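Local structure of NAD-dependent epimerase/dehydratase (Methylobacillus flagellatus KT, 3GPI) at residues A[166-171]-A[222-227]; A[179-184]-A[217-222]; A[184-189]-A[261-266]. The protein is of unknown function but belongs to the NAD-dependent epimerase/dehydratase family and probably binds a nicotinamide dinucleotide in its Rossmann-type domain. All blocks are in the same frame, centred on the assembly; numbering follows the deposited sequence.

Contact 1 (A[166-171]-A[222-227])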
loop_
_atom_site.group_PDB
_atom_site.type_symbol
_atom_site.label_atom_id
_atom_site.label_comp_id
_atom_site.label_asym_id
_atom_site.label_seq_id
_atom_site.Cartn_x
_atom_site.Cartn_y
_atom_site.Cartn_z
ATOM N N ILE A 166 -15.609 5.011 7.567
ATOM C CA ILE A 166 -16.747 4.526 8.377
ATOM C C ILE A 166 -17.127 5.562 9.423
ATOM O O ILE A 166 -18.335 5.837 9.602
ATOM C CB ILE A 166 -16.453 3.157 9.035
ATOM C CG1 ILE A 166 -16.515 2.066 7.975
ATOM C CG2 ILE A 166 -17.441 2.818 10.192
ATOM C CD1 ILE A 166 -16.117 0.693 8.480
ATOM N N ARG A 167 -16.126 6.144 10.071
ATOM C CA ARG A 167 -16.412 7.166 11.086
ATOM C C ARG A 167 -16.926 8.434 10.421
ATOM O O ARG A 167 -17.938 8.984 10.889
ATOM C CB ARG A 167 -15.179 7.446 11.959
ATOM C CG ARG A 167 -14.797 6.236 12.831
ATOM C CD ARG A 167 -13.647 6.586 13.771
ATOM N NE ARG A 167 -12.486 7.157 13.069
ATOM C CZ ARG A 167 -11.439 6.457 12.640
ATOM N NH1 ARG A 167 -11.358 5.142 12.810
ATOM N NH2 ARG A 167 -10.465 7.077 12.029
ATOM N N GLN A 168 -16.299 8.886 9.335
ATOM C CA GLN A 168 -16.723 10.104 8.681
ATOM C C GLN A 168 -18.176 9.969 8.172
ATOM O O GLN A 168 -18.933 10.943 8.143
ATOM C CB GLN A 168 -15.836 10.448 7.506
ATOM C CG GLN A 168 -16.184 11.834 6.897
ATOM C CD GLN A 168 -15.190 12.405 5.900
ATOM O OE1 GLN A 168 -14.595 11.696 5.073
ATOM N NE2 GLN A 168 -15.058 13.722 5.940
ATOM N N ALA A 169 -18.560 8.782 7.741
ATOM C CA ALA A 169 -19.910 8.547 7.238
ATOM C C ALA A 169 -20.970 8.767 8.318
ATOM O O ALA A 169 -22.130 8.977 7.998
ATOM C CB ALA A 169 -20.004 7.120 6.699
ATOM N N GLN A 170 -20.545 8.746 9.579
ATOM C CA GLN A 170 -21.470 8.908 10.714
ATOM C C GLN A 170 -21.793 10.367 10.968
ATOM O O GLN A 170 -22.709 10.683 11.757
ATOM C CB GLN A 170 -20.854 8.276 11.971
ATOM C CG GLN A 170 -20.800 6.744 11.941
ATOM C CD GLN A 170 -20.115 6.171 13.142
ATOM O OE1 GLN A 170 -19.955 6.864 14.144
ATOM N NE2 GLN A 170 -19.703 4.913 13.059
ATOM N N THR A 171 -21.046 11.253 10.338
ATOM C CA THR A 171 -21.205 12.692 10.548
ATOM C C THR A 171 -21.355 13.497 9.225
ATOM O O THR A 171 -20.427 14.176 8.801
ATOM C CB THR A 171 -20.051 13.250 11.407
ATOM O OG1 THR A 171 -18.807 12.982 10.738
ATOM C CG2 THR A 171 -20.067 12.622 12.809
ATOM N N ASP A 222 -20.602 9.277 -2.799
ATOM C CA ASP A 222 -21.298 8.015 -2.960
ATOM C C ASP A 222 -20.842 7.001 -1.916
ATOM O O ASP A 222 -21.651 6.233 -1.395
ATOM C CB ASP A 222 -21.073 7.431 -4.356
ATOM C CG ASP A 222 -21.820 8.183 -5.451
ATOM O OD1 ASP A 222 -22.658 9.058 -5.147
ATOM O OD2 ASP A 222 -21.524 7.867 -6.611
ATOM N N LEU A 223 -19.559 6.989 -1.593
ATOM C CA LEU A 223 -19.055 6.075 -0.579
ATOM C C LEU A 223 -19.608 6.460 0.793
ATOM O O LEU A 223 -20.075 5.595 1.523
ATOM C CB LEU A 223 -17.520 6.123 -0.574
ATOM C CG LEU A 223 -16.885 5.261 0.507
ATOM C CD1 LEU A 223 -17.269 3.764 0.390
ATOM C CD2 LEU A 223 -15.380 5.381 0.483
ATOM N N LEU A 224 -19.582 7.750 1.106
ATOM C CA LEU A 224 -20.074 8.225 2.407
ATOM C C LEU A 224 -21.558 7.932 2.566
ATOM O O LEU A 224 -21.944 7.470 3.622
ATOM C CB LEU A 224 -19.755 9.700 2.587
ATOM C CG LEU A 224 -18.298 10.036 2.791
ATOM C CD1 LEU A 224 -18.100 11.544 2.549
ATOM C CD2 LEU A 224 -17.816 9.595 4.192
ATOM N N ARG A 225 -22.357 8.137 1.514
ATOM C CA ARG A 225 -23.784 7.828 1.627
ATOM C C ARG A 225 -24.024 6.339 1.774
ATOM O O ARG A 225 -24.898 5.953 2.526
ATOM C CB ARG A 225 -24.540 8.374 0.428
ATOM C CG ARG A 225 -24.715 9.878 0.471
ATOM C CD ARG A 225 -25.438 10.315 -0.754
ATOM N NE ARG A 225 -25.787 11.719 -0.671
ATOM C CZ ARG A 225 -26.848 12.225 -1.290
ATOM N NH1 ARG A 225 -27.674 11.430 -1.977
ATOM N NH2 ARG A 225 -27.079 13.528 -1.187
ATOM N N TRP A 226 -23.255 5.505 1.055
ATOM C CA TRP A 226 -23.438 4.044 1.145
ATOM C C TRP A 226 -23.109 3.619 2.588
ATOM O O TRP A 226 -23.833 2.807 3.222
ATOM C CB TRP A 226 -22.473 3.387 0.114
ATOM C CG TRP A 226 -22.658 1.868 -0.010
ATOM C CD1 TRP A 226 -23.441 1.221 -0.928
ATOM C CD2 TRP A 226 -22.036 0.856 0.774
ATOM N NE1 TRP A 226 -23.350 -0.129 -0.752
ATOM C CE2 TRP A 226 -22.491 -0.387 0.282
ATOM C CE3 TRP A 226 -21.118 0.869 1.826
ATOM C CZ2 TRP A 226 -22.071 -1.613 0.825
ATOM C CZ3 TRP A 226 -20.686 -0.350 2.367
ATOM C CH2 TRP A 226 -21.187 -1.579 1.869
ATOM N N LEU A 227 -22.009 4.146 3.125
ATOM C CA LEU A 227 -21.613 3.837 4.484
ATOM C C LEU A 227 -22.606 4.368 5.536
ATOM O O LEU A 227 -22.852 3.723 6.566
ATOM C CB LEU A 227 -20.226 4.382 4.749
ATOM C CG LEU A 227 -19.088 3.597 4.069
ATOM C CD1 LEU A 227 -17.786 4.321 4.198
ATOM C CD2 LEU A 227 -18.996 2.145 4.608
#
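The indole of W226 has L227 CD2 in its plane at the edge; beyond the two segments it forms an edge-to-face pair with Y266 and a cation-pi contact with R230. The flat amide of Q168 meets the other helix with its oxygen, OE1 lying 3.9 Å from L224 CD2. The rest of the contact is apolar and centres on A169, whose methyl CB sits 3.4 Å from L227 CB, tighter than usual for two carbons, and 3.7 Å from the carbonyl O of L224. L224 has CG anti to its carbonyl carbon (chi1 -70°), and its CD2 reaches 3.7 Å from A169 N while also touching Q168 CG. One turn on, L227 forks around I166: CD1 approaches the backbone N, and CD2 stops 4.2 Å from I166 CG1, the two side chains crossing at about a right angle. I166 and L227 both also rest on Y270 of helix 266-277. Q168 to T171 form a type I turn, with T171 N hydrogen-bonded to Q168 O at 3.1 Å. Q231 bonds to I166 O and L227 O through NE2 and to Q170 NE2 through OE1, bridging both sides. This is close helix packing over a small residue: alanine lets the end of helix 164-168 and its turn come right up to the backbone of helix 220-230.

Contact 2 (A[179-184]-A[217-222]); sequences NAWTNR and PLPVHD. With EDO (1,2-ethanediol), chain C; EDO (1,2-ethanediol), chain B.
Strands 181-182 and 218-219 run antiparallel, with T182 and L218 as the hydrogen-bonded pair (T182 N to L218 O 2.8 Å, L218 N to T182 O 3.0 Å) and W181 opposite P219 as the non-hydrogen-bonded one. L218 O takes a second donor, T182 OG1 at 2.8 Å, in the carbonyl plane, whereas T182 N approaches from above that plane. The hydroxyl is put there by a chi1 of 61°, in the crowded position between N and C; CG2 packs on V220 CB, and OG1 appears to accept from R184 NH2, whose position is less certain. P217 O lies at the edge of the W181 ring, near its plane, while P219 CG stands over the six-membered ring, a CH-pi contact 4.3 Å from the centroid; W181 NE1 is hydrogen-bonded to E118. N179, with CG anti to its backbone N, sends OD1 to H221 N at 2.9 Å, a nearly straight bond (164°), while V220 N donates to A180 O, so the first two amides of the helix have acceptors. N179 ND2 goes to P241 O and to a water shared with D222 OD1. P219 is the N-cap, so the short strand turns directly into helix 220-230. Strand 181-186 has 218-219 on one edge and 149-158 as its parallel neighbour, while Y266 of helix 266-277 packs on L218 and R184.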
loop_
_atom_site.group_PDB
_atom_site.type_symbol
_atom_site.label_atom_id
_atom_site.label_comp_id
_atom_site.label_asym_id
_atom_site.label_seq_id
_atom_site.Cartn_x
_atom_site.Cartn_y
_atom_site.Cartn_z
ATOM N N ASN A 179 -16.745 16.723 -4.292
ATOM C CA ASN A 179 -17.077 15.306 -4.479
ATOM C C ASN A 179 -16.114 14.629 -5.454
ATOM O O ASN A 179 -16.465 14.353 -6.591
ATOM C CB ASN A 179 -18.542 15.215 -4.943
ATOM C CG ASN A 179 -19.046 13.812 -4.991
ATOM O OD1 ASN A 179 -18.450 12.920 -4.359
ATOM N ND2 ASN A 179 -20.132 13.578 -5.697
ATOM N N ALA A 180 -14.901 14.369 -4.967
ATOM C CA ALA A 180 -13.807 13.856 -5.798
ATOM C C ALA A 180 -13.827 12.337 -5.891
ATOM O O ALA A 180 -14.322 11.658 -5.005
ATOM C CB ALA A 180 -12.509 14.327 -5.206
ATOM N N TRP A 181 -13.260 11.806 -6.966
ATOM C CA TRP A 181 -13.024 10.370 -7.071
ATOM C C TRP A 181 -12.121 9.844 -5.969
ATOM O O TRP A 181 -11.175 10.507 -5.531
ATOM C CB TRP A 181 -12.374 10.060 -8.419
ATOM C CG TRP A 181 -13.332 10.245 -9.534
ATOM C CD1 TRP A 181 -13.442 11.352 -10.352
ATOM C CD2 TRP A 181 -14.363 9.348 -9.928
ATOM N NE1 TRP A 181 -14.454 11.163 -11.252
ATOM C CE2 TRP A 181 -15.044 9.943 -11.026
ATOM C CE3 TRP A 181 -14.753 8.061 -9.500
ATOM C CZ2 TRP A 181 -16.120 9.316 -11.672
ATOM C CZ3 TRP A 181 -15.821 7.430 -10.157
ATOM C CH2 TRP A 181 -16.483 8.059 -11.231
ATOM N N THR A 182 -12.447 8.642 -5.488
ATOM C CA THR A 182 -11.626 7.975 -4.480
ATOM C C THR A 182 -11.295 6.564 -4.953
ATOM O O THR A 182 -12.166 5.862 -5.528
ATOM C CB THR A 182 -12.333 7.941 -3.085
ATOM O OG1 THR A 182 -13.575 7.208 -3.163
ATOM C CG2 THR A 182 -12.599 9.354 -2.565
ATOM N N ASN A 183 -10.057 6.166 -4.665
ATOM C CA ASN A 183 -9.490 4.877 -5.082
ATOM C C ASN A 183 -8.976 4.221 -3.836
ATOM O O ASN A 183 -8.393 4.868 -2.963
ATOM C CB ASN A 183 -8.346 5.086 -6.049
ATOM C CG ASN A 183 -8.774 5.792 -7.321
ATOM O OD1 ASN A 183 -9.278 5.178 -8.252
ATOM N ND2 ASN A 183 -8.592 7.105 -7.345
ATOM N N ARG A 184 -9.184 2.918 -3.751
ATOM C CA ARG A 184 -8.807 2.194 -2.503
ATOM C C ARG A 184 -8.283 0.785 -2.734
ATOM O O ARG A 184 -8.527 0.178 -3.776
ATOM C CB ARG A 184 -10.015 2.070 -1.544
ATOM C CG ARG A 184 -11.110 1.133 -2.086
ATOM C CD ARG A 184 -12.504 1.222 -1.409
ATOM N NE ARG A 184 -12.788 2.641 -1.278
ATOM C CZ ARG A 184 -12.980 3.452 -2.300
ATOM N NH1 ARG A 184 -13.210 2.988 -3.521
ATOM N NH2 ARG A 184 -12.994 4.739 -2.073
ATOM N N PRO A 217 -13.367 2.644 -8.346
ATOM C CA PRO A 217 -13.279 4.000 -7.811
ATOM C C PRO A 217 -14.698 4.571 -7.722
ATOM O O PRO A 217 -15.575 4.239 -8.507
ATOM C CB PRO A 217 -12.461 4.758 -8.866
ATOM C CG PRO A 217 -12.193 3.822 -9.988
ATOM C CD PRO A 217 -12.839 2.515 -9.716
ATOM N N LEU A 218 -14.908 5.473 -6.779
ATOM C CA LEU A 218 -16.209 6.144 -6.734
ATOM C C LEU A 218 -16.051 7.513 -6.126
ATOM O O LEU A 218 -15.093 7.784 -5.401
ATOM C CB LEU A 218 -17.328 5.332 -6.009
ATOM C CG LEU A 218 -17.253 5.245 -4.477
ATOM C CD1 LEU A 218 -18.483 4.429 -3.935
ATOM C CD2 LEU A 218 -15.980 4.554 -4.026
ATOM N N PRO A 219 -17.004 8.393 -6.423
ATOM C CA PRO A 219 -16.962 9.708 -5.808
ATOM C C PRO A 219 -17.148 9.580 -4.297
ATOM O O PRO A 219 -17.934 8.727 -3.840
ATOM C CB PRO A 219 -18.190 10.410 -6.421
ATOM C CG PRO A 219 -18.428 9.714 -7.722
ATOM C CD PRO A 219 -18.115 8.260 -7.370
ATOM N N VAL A 220 -16.462 10.426 -3.542
ATOM C CA VAL A 220 -16.422 10.286 -2.082
ATOM C C VAL A 220 -17.844 10.356 -1.475
ATOM O O VAL A 220 -18.152 9.665 -0.526
ATOM C CB VAL A 220 -15.429 11.289 -1.425
ATOM C CG1 VAL A 220 -15.914 12.756 -1.546
ATOM C CG2 VAL A 220 -15.120 10.918 0.003
ATOM N N HIS A 221 -18.713 11.184 -2.042
ATOM C CA HIS A 221 -20.065 11.258 -1.506
ATOM C C HIS A 221 -20.864 10.000 -1.715
ATOM O O HIS A 221 -21.704 9.678 -0.899
ATOM C CB HIS A 221 -20.831 12.493 -2.062
ATOM C CG HIS A 221 -20.479 13.765 -1.355
ATOM N ND1 HIS A 221 -21.337 14.356 -0.451
ATOM C CD2 HIS A 221 -19.360 14.538 -1.391
ATOM C CE1 HIS A 221 -20.758 15.442 0.035
ATOM N NE2 HIS A 221 -19.566 15.579 -0.518
ATOM N N ASP A 222 -20.602 9.277 -2.799
ATOM C CA ASP A 222 -21.298 8.015 -2.960
ATOM C C ASP A 222 -20.842 7.001 -1.916
ATOM O O ASP A 222 -21.651 6.233 -1.395
ATOM C CB ASP A 222 -21.073 7.431 -4.356
ATOM C CG ASP A 222 -21.820 8.183 -5.451
ATOM O OD1 ASP A 222 -22.658 9.058 -5.147
ATOM O OD2 ASP A 222 -21.524 7.867 -6.611
HETATM C C1 EDO C . -8.254 8.453 -4.080
HETATM O O1 EDO C . -8.715 8.077 -2.812
HETATM C C2 EDO C . -6.954 7.793 -4.387
HETATM O O2 EDO C . -6.301 8.325 -5.503
HETATM C C1 EDO B . -11.093 4.870 1.311
HETATM O O1 EDO B . -11.946 3.780 1.223
HETATM C C2 EDO B . -11.330 5.525 -0.007
HETATM O O2 EDO B . -11.938 6.747 0.305
HETATM O O HOH W 1 -21.852 11.365 -6.592
#

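Contact 3 (A[184-189]-A[261-266]). With EDO (1,2-ethanediol), chain B.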
loop_
_atom_site.group_PDB
_atom_site.type_symbol
_atom_site.label_atom_id
_atom_site.label_comp_id
_atom_site.label_asym_id
_atom_site.label_seq_id
_atom_site.Cartn_x
_atom_site.Cartn_y
_atom_site.Cartn_z
ATOM N N ARG A 184 -9.184 2.918 -3.751
ATOM C CA ARG A 184 -8.807 2.194 -2.503
ATOM C C ARG A 184 -8.283 0.785 -2.734
ATOM O O ARG A 184 -8.527 0.178 -3.776
ATOM C CB ARG A 184 -10.015 2.070 -1.544
ATOM C CG ARG A 184 -11.110 1.133 -2.086
ATOM C CD ARG A 184 -12.504 1.222 -1.409
ATOM N NE ARG A 184 -12.788 2.641 -1.278
ATOM C CZ ARG A 184 -12.980 3.452 -2.300
ATOM N NH1 ARG A 184 -13.210 2.988 -3.521
ATOM N NH2 ARG A 184 -12.994 4.739 -2.073
ATOM N N ILE A 185 -7.558 0.283 -1.742
ATOM C CA ILE A 185 -7.129 -1.102 -1.716
ATOM C C ILE A 185 -7.252 -1.548 -0.273
ATOM O O ILE A 185 -6.810 -0.879 0.640
ATOM C CB ILE A 185 -5.673 -1.244 -2.292
ATOM C CG1 ILE A 185 -5.248 -2.723 -2.402
ATOM C CG2 ILE A 185 -4.668 -0.439 -1.483
ATOM C CD1 ILE A 185 -5.943 -3.509 -3.572
ATOM N N HIS A 186 -7.834 -2.726 -0.065
ATOM C CA HIS A 186 -7.909 -3.252 1.281
ATOM C C HIS A 186 -6.521 -3.740 1.700
ATOM O O HIS A 186 -5.796 -4.348 0.897
ATOM C CB HIS A 186 -8.870 -4.441 1.283
ATOM C CG HIS A 186 -9.262 -4.912 2.657
ATOM N ND1 HIS A 186 -8.389 -5.587 3.502
ATOM C CD2 HIS A 186 -10.441 -4.817 3.319
ATOM C CE1 HIS A 186 -9.028 -5.882 4.625
ATOM N NE2 HIS A 186 -10.274 -5.439 4.536
ATOM N N ARG A 187 -6.140 -3.468 2.941
ATOM C CA ARG A 187 -4.865 -3.949 3.491
ATOM C C ARG A 187 -4.578 -5.402 3.127
ATOM O O ARG A 187 -3.451 -5.749 2.756
ATOM C CB ARG A 187 -4.868 -3.803 5.010
ATOM C CG ARG A 187 -3.597 -4.298 5.717
ATOM C CD ARG A 187 -3.930 -4.653 7.186
ATOM N NE ARG A 187 -4.723 -5.871 7.306
ATOM C CZ ARG A 187 -5.172 -6.373 8.446
ATOM N NH1 ARG A 187 -4.928 -5.748 9.587
ATOM N NH2 ARG A 187 -5.914 -7.467 8.430
ATOM N N ASP A 188 -5.569 -6.282 3.239
ATOM C CA ASP A 188 -5.295 -7.694 3.012
ATOM C C ASP A 188 -5.059 -8.003 1.544
ATOM O O ASP A 188 -4.313 -8.921 1.219
ATOM C CB ASP A 188 -6.436 -8.559 3.494
ATOM C CG ASP A 188 -6.601 -8.560 5.006
ATOM O OD1 ASP A 188 -5.801 -7.985 5.756
ATOM O OD2 ASP A 188 -7.557 -9.238 5.456
ATOM N N ASP A 189 -5.708 -7.274 0.634
ATOM C CA ASP A 189 -5.360 -7.434 -0.776
ATOM C C ASP A 189 -3.993 -6.880 -1.114
ATOM O O ASP A 189 -3.279 -7.440 -1.946
ATOM C CB ASP A 189 -6.424 -6.759 -1.674
ATOM C CG ASP A 189 -7.600 -7.665 -1.940
ATOM O OD1 ASP A 189 -7.340 -8.833 -2.312
ATOM O OD2 ASP A 189 -8.766 -7.209 -1.842
ATOM N N LEU A 261 -8.679 -10.567 -6.352
ATOM C CA LEU A 261 -8.990 -9.746 -5.196
ATOM C C LEU A 261 -9.894 -10.433 -4.179
ATOM O O LEU A 261 -10.930 -11.028 -4.534
ATOM C CB LEU A 261 -9.641 -8.445 -5.661
ATOM C CG LEU A 261 -8.724 -7.458 -6.386
ATOM C CD1 LEU A 261 -9.519 -6.528 -7.307
ATOM C CD2 LEU A 261 -7.809 -6.650 -5.435
ATOM N N ILE A 262 -9.503 -10.329 -2.923
ATOM C CA ILE A 262 -10.342 -10.792 -1.809
ATOM C C ILE A 262 -11.562 -9.873 -1.692
ATOM O O ILE A 262 -12.677 -10.337 -1.468
ATOM C CB ILE A 262 -9.566 -10.757 -0.486
ATOM C CG1 ILE A 262 -8.326 -11.662 -0.564
ATOM C CG2 ILE A 262 -10.449 -11.188 0.715
ATOM C CD1 ILE A 262 -7.348 -11.400 0.562
ATOM N N TYR A 263 -11.336 -8.562 -1.829
ATOM C CA TYR A 263 -12.371 -7.549 -1.703
ATOM C C TYR A 263 -12.359 -6.750 -2.972
ATOM O O TYR A 263 -11.690 -5.711 -3.053
ATOM C CB TYR A 263 -12.093 -6.641 -0.502
ATOM C CG TYR A 263 -11.971 -7.393 0.778
ATOM C CD1 TYR A 263 -13.118 -7.880 1.424
ATOM C CD2 TYR A 263 -10.734 -7.624 1.350
ATOM C CE1 TYR A 263 -13.016 -8.571 2.626
ATOM C CE2 TYR A 263 -10.619 -8.342 2.542
ATOM C CZ TYR A 263 -11.762 -8.793 3.173
ATOM O OH TYR A 263 -11.599 -9.485 4.360
ATOM N N PRO A 264 -13.086 -7.218 -3.993
ATOM C CA PRO A 264 -12.997 -6.598 -5.331
ATOM C C PRO A 264 -13.422 -5.131 -5.330
ATOM O O PRO A 264 -13.001 -4.388 -6.193
ATOM C CB PRO A 264 -13.892 -7.484 -6.210
ATOM C CG PRO A 264 -14.099 -8.746 -5.454
ATOM C CD PRO A 264 -13.903 -8.453 -3.995
ATOM N N ASP A 265 -14.267 -4.726 -4.381
ATOM C CA ASP A 265 -14.780 -3.361 -4.369
ATOM C C ASP A 265 -15.180 -3.008 -2.939
ATOM O O ASP A 265 -15.152 -3.863 -2.032
ATOM C CB ASP A 265 -15.955 -3.240 -5.340
ATOM C CG ASP A 265 -16.983 -4.300 -5.092
ATOM O OD1 ASP A 265 -17.500 -4.342 -3.976
ATOM O OD2 ASP A 265 -17.190 -5.157 -5.979
ATOM N N TYR A 266 -15.575 -1.753 -2.732
ATOM C CA TYR A 266 -15.882 -1.224 -1.414
ATOM C C TYR A 266 -17.070 -1.945 -0.749
ATOM O O TYR A 266 -17.142 -2.001 0.473
ATOM C CB TYR A 266 -16.163 0.294 -1.539
ATOM C CG TYR A 266 -17.492 0.578 -2.231
ATOM C CD1 TYR A 266 -18.620 0.873 -1.474
ATOM C CD2 TYR A 266 -17.598 0.577 -3.631
ATOM C CE1 TYR A 266 -19.842 1.149 -2.072
ATOM C CE2 TYR A 266 -18.832 0.835 -4.257
ATOM C CZ TYR A 266 -19.931 1.150 -3.461
ATOM O OH TYR A 266 -21.140 1.431 -4.067
HETATM C C1 EDO B . -11.093 4.870 1.311
HETATM O O1 EDO B . -11.946 3.780 1.223
HETATM C C2 EDO B . -11.330 5.525 -0.007
HETATM O O2 EDO B . -11.938 6.747 0.305
HETATM O O HOH W 2 -14.202 0.314 -4.277
HETATM O O HOH W 3 -11.766 -7.241 6.685
HETATM O O HOH W 4 -9.217 -10.847 4.208
#
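D189 OD1 is gripped twice: by I262 N at 2.7 Å, on its syn lone pair and nearly straight (164°), and by the hydroxyl of Y259, earlier in the same loop. The other oxygen, OD2, uses its own syn lone pair for Y263 N at 2.9 Å, so one carboxylate holds two successive amides of an irregular loop. L261 CD2 crosses against the same group, 3.6 Å from D189 CG. The rings of H186 and Y263 stack face to face, centroids 4.1 Å apart and planes at 22°, with Y263 CE2 over the middle of the imidazole. The phenol is sandwiched, for I262 CG2 lies over its other face. The imidazole is also fixed in its plane: H186 is the N-cap of helix 187-201, and its ND1 accepts from D188 N at 2.9 Å. An alanine here removes the ring that caps the helix and stacks on the phenol, and would probably leave Y263 less firmly held against the helix start. Waters extend the link from Y263 OH to H186 NE2 and to D188 OD2. D188 OD1 receives both NE and NH2 of R187. R184 CD touches Y266 CB at 3.8 Å, and a water accepts from R184 NH1 and, weakly, from Y266 N, while R184 NH2 is directed to T182 OG1. With ND1 accepting, H186 is probably neutral, while the amides and hydroxyl around D189 would favour its ionised form, so the loop is held to the helix through the two oxygens of one probably charged carboxylate.

How the contacts relate
Along the chain come 166-171, 179-184, 184-189, 217-222, 222-227 and 261-266, so contact 2 is nested inside contact 1, while contact 3 crosses both. Contacts 1 and 2 have centres about 11 Å apart and share D222 and helix 220-230; contacts 2 and 3, about 15 Å between centres, share R184 and strand 181-186 of the mixed sheet. Contacts 1 and 3 are farthest apart, about 18 Å between centres, yet W226 and L223 of helix 220-230 pack on Y266, which also touches L218 and so ties all three together. Contact 3 joins strand 181-186 and helix 187-201 to the loop leading into the last helix; contacts 1 and 2 build the outlying helical part beside it.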